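Local coordinates for protein CDP-glucose-4,6-dehydratase (Yersinia pseudotuberculosis, PDB 1RKX) that catalyses the NAD-dependent conversion of CDP-D-glucose to CDP-4-dehydro-6-deoxy-D-glucose, with loss of water, as a short-chain dehydrogenase/reductase, at residues 79-84 against 122-127; 317-322 against 351-356. One frame throughout, in Å; residues are numbered along the deposited sequence.

Contact 1 (79-84 against 122-127); sequences FQPEIV and GGVKAV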
# COMPACT_ATOMS: atom_id res chain seq x y z
N PHE C 79 2.69 44.13 0.03
CA PHE C 79 2.08 43.87 1.32
C PHE C 79 2.98 43.28 2.42
O PHE C 79 2.76 43.56 3.60
CB PHE C 79 0.86 42.96 1.12
CG PHE C 79 0.04 42.76 2.36
CD1 PHE C 79 -0.60 43.83 2.98
CD2 PHE C 79 -0.11 41.49 2.92
CE1 PHE C 79 -1.36 43.65 4.13
CE2 PHE C 79 -0.87 41.29 4.07
CZ PHE C 79 -1.50 42.37 4.67
N GLN C 80 3.97 42.48 2.04
CA GLN C 80 4.87 41.87 3.02
C GLN C 80 4.10 41.05 4.06
O GLN C 80 4.21 41.30 5.26
CB GLN C 80 5.70 42.94 3.73
CG GLN C 80 6.58 43.78 2.80
CD GLN C 80 7.77 43.00 2.27
OE1 GLN C 80 8.60 42.51 3.03
NE2 GLN C 80 7.86 42.90 0.94
N PRO C 81 3.32 40.06 3.62
CA PRO C 81 2.55 39.25 4.57
C PRO C 81 3.42 38.29 5.38
O PRO C 81 4.49 37.88 4.94
CB PRO C 81 1.58 38.49 3.66
CG PRO C 81 2.45 38.23 2.46
CD PRO C 81 3.11 39.59 2.24
N GLU C 82 2.94 37.93 6.57
CA GLU C 82 3.65 36.98 7.43
C GLU C 82 2.91 35.66 7.31
O GLU C 82 3.46 34.59 7.58
CB GLU C 82 3.58 37.41 8.89
CG GLU C 82 3.97 38.83 9.20
CD GLU C 82 3.62 39.18 10.63
OE1 GLU C 82 4.23 38.58 11.55
OE2 GLU C 82 2.72 40.03 10.83
N ILE C 83 1.64 35.75 6.92
CA ILE C 83 0.80 34.57 6.77
C ILE C 83 0.02 34.65 5.47
O ILE C 83 -0.54 35.70 5.12
CB ILE C 83 -0.20 34.46 7.95
CG1 ILE C 83 0.56 34.39 9.27
CG2 ILE C 83 -1.06 33.20 7.78
CD1 ILE C 83 -0.34 34.43 10.50
N VAL C 84 -0.03 33.53 4.75
CA VAL C 84 -0.74 33.48 3.48
C VAL C 84 -1.72 32.31 3.41
O VAL C 84 -1.37 31.18 3.76
CB VAL C 84 0.24 33.34 2.30
CG1 VAL C 84 -0.56 33.20 1.00
CG2 VAL C 84 1.17 34.54 2.23
N GLY C 122 10.10 36.73 0.55
CA GLY C 122 10.64 36.41 1.86
C GLY C 122 9.80 36.94 3.01
O GLY C 122 8.86 37.71 2.80
N GLY C 123 10.13 36.53 4.23
CA GLY C 123 9.41 37.00 5.39
C GLY C 123 8.11 36.28 5.72
O GLY C 123 7.55 36.47 6.80
N VAL C 124 7.61 35.45 4.80
CA VAL C 124 6.38 34.73 5.07
C VAL C 124 6.68 33.58 6.03
O VAL C 124 7.54 32.73 5.76
CB VAL C 124 5.76 34.18 3.77
CG1 VAL C 124 4.47 33.44 4.09
CG2 VAL C 124 5.48 35.33 2.80
N LYS C 125 5.97 33.56 7.15
CA LYS C 125 6.18 32.54 8.18
C LYS C 125 5.29 31.31 8.02
O LYS C 125 5.71 30.19 8.31
CB LYS C 125 5.96 33.16 9.57
CG LYS C 125 6.90 34.31 9.92
CD LYS C 125 8.06 33.85 10.80
CE LYS C 125 8.93 32.84 10.07
NZ LYS C 125 9.85 32.09 10.97
N ALA C 126 4.06 31.53 7.57
CA ALA C 126 3.11 30.42 7.40
C ALA C 126 2.33 30.51 6.11
O ALA C 126 1.79 31.57 5.76
CB ALA C 126 2.15 30.37 8.59
N VAL C 127 2.26 29.39 5.39
CA VAL C 127 1.53 29.33 4.14
C VAL C 127 0.55 28.16 4.23
O VAL C 127 0.94 27.02 4.48
CB VAL C 127 2.46 29.10 2.93
CG1 VAL C 127 1.64 29.06 1.63
CG2 VAL C 127 3.51 30.20 2.86
O HOH W 1 6.49 39.04 3.70

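Contact 2 (317-322 against 351-356); sequences HPRWNL and NNYMNT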
# COMPACT_ATOMS: atom_id res chain seq x y z
N HIS C 317 -11.12 19.87 16.25
CA HIS C 317 -12.36 19.12 16.39
C HIS C 317 -13.55 19.95 15.90
O HIS C 317 -13.65 21.14 16.20
CB HIS C 317 -12.58 18.74 17.85
CG HIS C 317 -12.71 19.92 18.77
ND1 HIS C 317 -11.70 20.84 18.94
CD2 HIS C 317 -13.75 20.34 19.53
CE1 HIS C 317 -12.11 21.78 19.78
NE2 HIS C 317 -13.34 21.49 20.15
N PRO C 318 -14.46 19.33 15.13
CA PRO C 318 -15.63 20.07 14.65
C PRO C 318 -16.48 20.48 15.85
O PRO C 318 -16.39 19.87 16.91
CB PRO C 318 -16.32 19.06 13.73
CG PRO C 318 -15.92 17.74 14.29
CD PRO C 318 -14.46 17.95 14.61
N ARG C 319 -17.31 21.50 15.68
CA ARG C 319 -18.13 22.00 16.78
C ARG C 319 -19.63 21.88 16.60
O ARG C 319 -20.37 21.83 17.58
CB ARG C 319 -17.78 23.47 17.05
CG ARG C 319 -16.30 23.73 17.21
CD ARG C 319 -16.02 25.17 17.57
NE ARG C 319 -14.59 25.43 17.57
CZ ARG C 319 -14.02 26.50 18.12
NH1 ARG C 319 -14.76 27.42 18.71
NH2 ARG C 319 -12.70 26.63 18.07
N TRP C 320 -20.09 21.85 15.35
CA TRP C 320 -21.53 21.76 15.09
C TRP C 320 -21.97 20.52 14.32
O TRP C 320 -21.38 20.17 13.30
CB TRP C 320 -22.01 22.98 14.29
CG TRP C 320 -21.83 24.31 14.97
CD1 TRP C 320 -21.62 24.54 16.30
CD2 TRP C 320 -21.90 25.59 14.34
NE1 TRP C 320 -21.56 25.89 16.54
CE2 TRP C 320 -21.73 26.56 15.36
CE3 TRP C 320 -22.10 26.02 13.02
CZ2 TRP C 320 -21.76 27.94 15.09
CZ3 TRP C 320 -22.12 27.39 12.76
CH2 TRP C 320 -21.95 28.33 13.79
N ASN C 321 -23.01 19.86 14.81
CA ASN C 321 -23.53 18.69 14.11
C ASN C 321 -24.25 19.28 12.90
O ASN C 321 -24.36 20.51 12.79
CB ASN C 321 -24.50 17.90 14.99
CG ASN C 321 -25.65 18.74 15.50
OD1 ASN C 321 -26.39 19.34 14.72
ND2 ASN C 321 -25.80 18.79 16.81
N LEU C 322 -24.74 18.44 12.00
CA LEU C 322 -25.41 18.96 10.82
C LEU C 322 -26.67 19.77 11.15
O LEU C 322 -26.85 20.86 10.61
CB LEU C 322 -25.75 17.83 9.85
CG LEU C 322 -26.17 18.33 8.45
CD1 LEU C 322 -25.10 19.28 7.91
CD2 LEU C 322 -26.36 17.15 7.52
N ASN C 351 -18.78 34.75 15.88
CA ASN C 351 -18.67 34.80 17.34
C ASN C 351 -19.40 33.61 17.97
O ASN C 351 -18.90 33.00 18.91
CB ASN C 351 -19.25 36.10 17.89
CG ASN C 351 -18.40 37.31 17.54
OD1 ASN C 351 -17.17 37.26 17.61
ND2 ASN C 351 -19.04 38.41 17.18
N ASN C 352 -20.58 33.29 17.45
CA ASN C 352 -21.35 32.16 17.96
C ASN C 352 -20.53 30.88 17.83
O ASN C 352 -20.53 30.04 18.72
CB ASN C 352 -22.66 32.02 17.19
CG ASN C 352 -23.68 33.07 17.58
OD1 ASN C 352 -24.67 33.29 16.87
ND2 ASN C 352 -23.47 33.71 18.72
N TYR C 353 -19.83 30.75 16.71
CA TYR C 353 -19.01 29.57 16.47
C TYR C 353 -17.87 29.51 17.47
O TYR C 353 -17.65 28.48 18.12
CB TYR C 353 -18.42 29.59 15.06
CG TYR C 353 -17.66 28.34 14.72
CD1 TYR C 353 -18.32 27.21 14.24
CD2 TYR C 353 -16.28 28.26 14.92
CE1 TYR C 353 -17.62 26.03 13.97
CE2 TYR C 353 -15.58 27.09 14.65
CZ TYR C 353 -16.26 25.98 14.17
OH TYR C 353 -15.58 24.82 13.91
N MET C 354 -17.12 30.60 17.59
CA MET C 354 -15.99 30.62 18.51
C MET C 354 -16.39 30.40 19.95
O MET C 354 -15.64 29.79 20.72
CB MET C 354 -15.23 31.94 18.40
CG MET C 354 -14.42 32.07 17.12
SD MET C 354 -12.96 33.10 17.34
CE MET C 354 -13.67 34.74 17.17
N ASN C 355 -17.58 30.88 20.33
CA ASN C 355 -18.06 30.72 21.70
C ASN C 355 -18.72 29.37 21.97
O ASN C 355 -19.00 29.04 23.12
CB ASN C 355 -19.04 31.84 22.05
CG ASN C 355 -18.38 33.20 22.10
OD1 ASN C 355 -17.34 33.37 22.73
ND2 ASN C 355 -18.98 34.18 21.45
N THR C 356 -18.99 28.60 20.92
CA THR C 356 -19.60 27.29 21.09
C THR C 356 -18.65 26.42 21.90
O THR C 356 -17.57 26.07 21.43
CB THR C 356 -19.89 26.61 19.74
OG1 THR C 356 -20.84 27.38 19.01
CG2 THR C 356 -20.45 25.21 19.95

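Contact 1 (79-84 against 122-127)
Val84 and Val124 meet through branches set by their first torsions: Val84 CG1 is anti to the backbone N (chi1 177°), which puts CG2 beside the backbone N and anti to the carbonyl carbon, and Val124 CG1 lies anti to its own backbone N (chi1 -180°). The two methyls come within 3.9 Å, Val84 CG2 to Val124 CG1, with the side chains crossing at about a right angle. The other methyl of Val124, CG2, packs against the backbone of Pro81, 3.5 Å from Pro81 O, and also faces the proline ring at CG.

Glu82 O is gripped by two amides. Lys125 N reaches it at 2.7 Å, tilted from the carbonyl plane, while Ala126 N approaches in that plane at 3.1 Å. Further along the same two strands, Val84 N donates to Ala126 O at 2.9 Å. This is the start of a parallel pairing between strands 83-86 and 126-130, neighbours in the central sheet of the Rossmann fold, joined by a right-handed beta-alpha-beta crossover through helix 100-121. Ile118 of that helix covers Val84, Val124 and Val127, whereas Ile83 and Ala126 point to the other face, where helix 236-251 lies. On that face Ile83 CG2 and Ala126 CB are only loosely apposed.

Ahead of the strands the chains spread apart, and a water bridges them, donating to Pro81 O at 2.6 Å and to Gly122 O at 2.9 Å. The charged ends turn to other parts of the chain: Glu82 bonds Tyr250 and the backbone N of Arg11, and Lys125 NZ, on a chain bent at chi2 and chi3, reaches Tyr181 OH.

Contact 2 (317-322 against 351-356)
Tyr353 sits between Arg319 and Trp320, offering a face to one and an edge to the other, where the loop before helix 322-338 meets the C-terminal end of helix 342-355. The loop packs against the last turn of the helix, tightly around the tyrosine. Arg319 CD lies over its ring in a CH-pi contact, 3.8 Å from the ring centroid. The arginine chain is extended from CG to NE and crosses the tyrosine side chain at about a right angle; its guanidinium is nearly parallel to the ring, the planes 18° apart, with Tyr353 CE2 over one guanidinium face. Trp320 makes a T-shaped pair with the same ring: the edge of Tyr353 points at the indole face, centroids 5.0 Å apart and planes at 73°, with CD1 the atom over that face. Tyr353 CG, anti to the backbone N, starts the ring on the side where these two loop residues lie. The phenol hydroxyl is hydrogen-bonded to Glu237 and Ser240; the Glu237 carboxylate also takes the backbone N of Arg319 and of Trp320, and Tyr328 stacks on the indole.

The guanidinium end, by contrast, is held more loosely. Arg319 NH1 donates to Tyr353 O at 3.1 Å, tilted from the carbonyl plane, and only weakly to Met354 O at 3.2 Å. Tyr353 O also accepts from Thr356 N, which comes from the opposite face of its carbonyl plane, so this last-turn carbonyl is gripped by two donors. Met354 turns its CB away from the loop and, like Arg319, is partly exposed.

Thr356 meets the edge of the indole. Its OG1 hydrogen-bonds back to Asn352 O at 2.7 Å and, lying in the indole plane, accepts a nearly straight bond from Trp320 NE1 at 3.0 Å, N-H...O 168°.

How the contacts relate
Contact 1 is the more buried of the two and belongs to the central parallel sheet of the nucleotide-binding fold, whereas contact 2 is partly buried and ties a loop to the end of helix 342-355. They lie in series along the chain, with centres about 28 Å apart and nearest atoms about 14 Å apart, so neither touches the other. Helix 236-251 borders both, through Leu249 and Tyr250 at contact 1 and through Leu236, Glu237 and Ser240 at contact 2. The chemistry follows position: backbone amides and small aliphatic branches join the strands, while at the helix end aromatic rings, a guanidinium and a hydroxyl do the work.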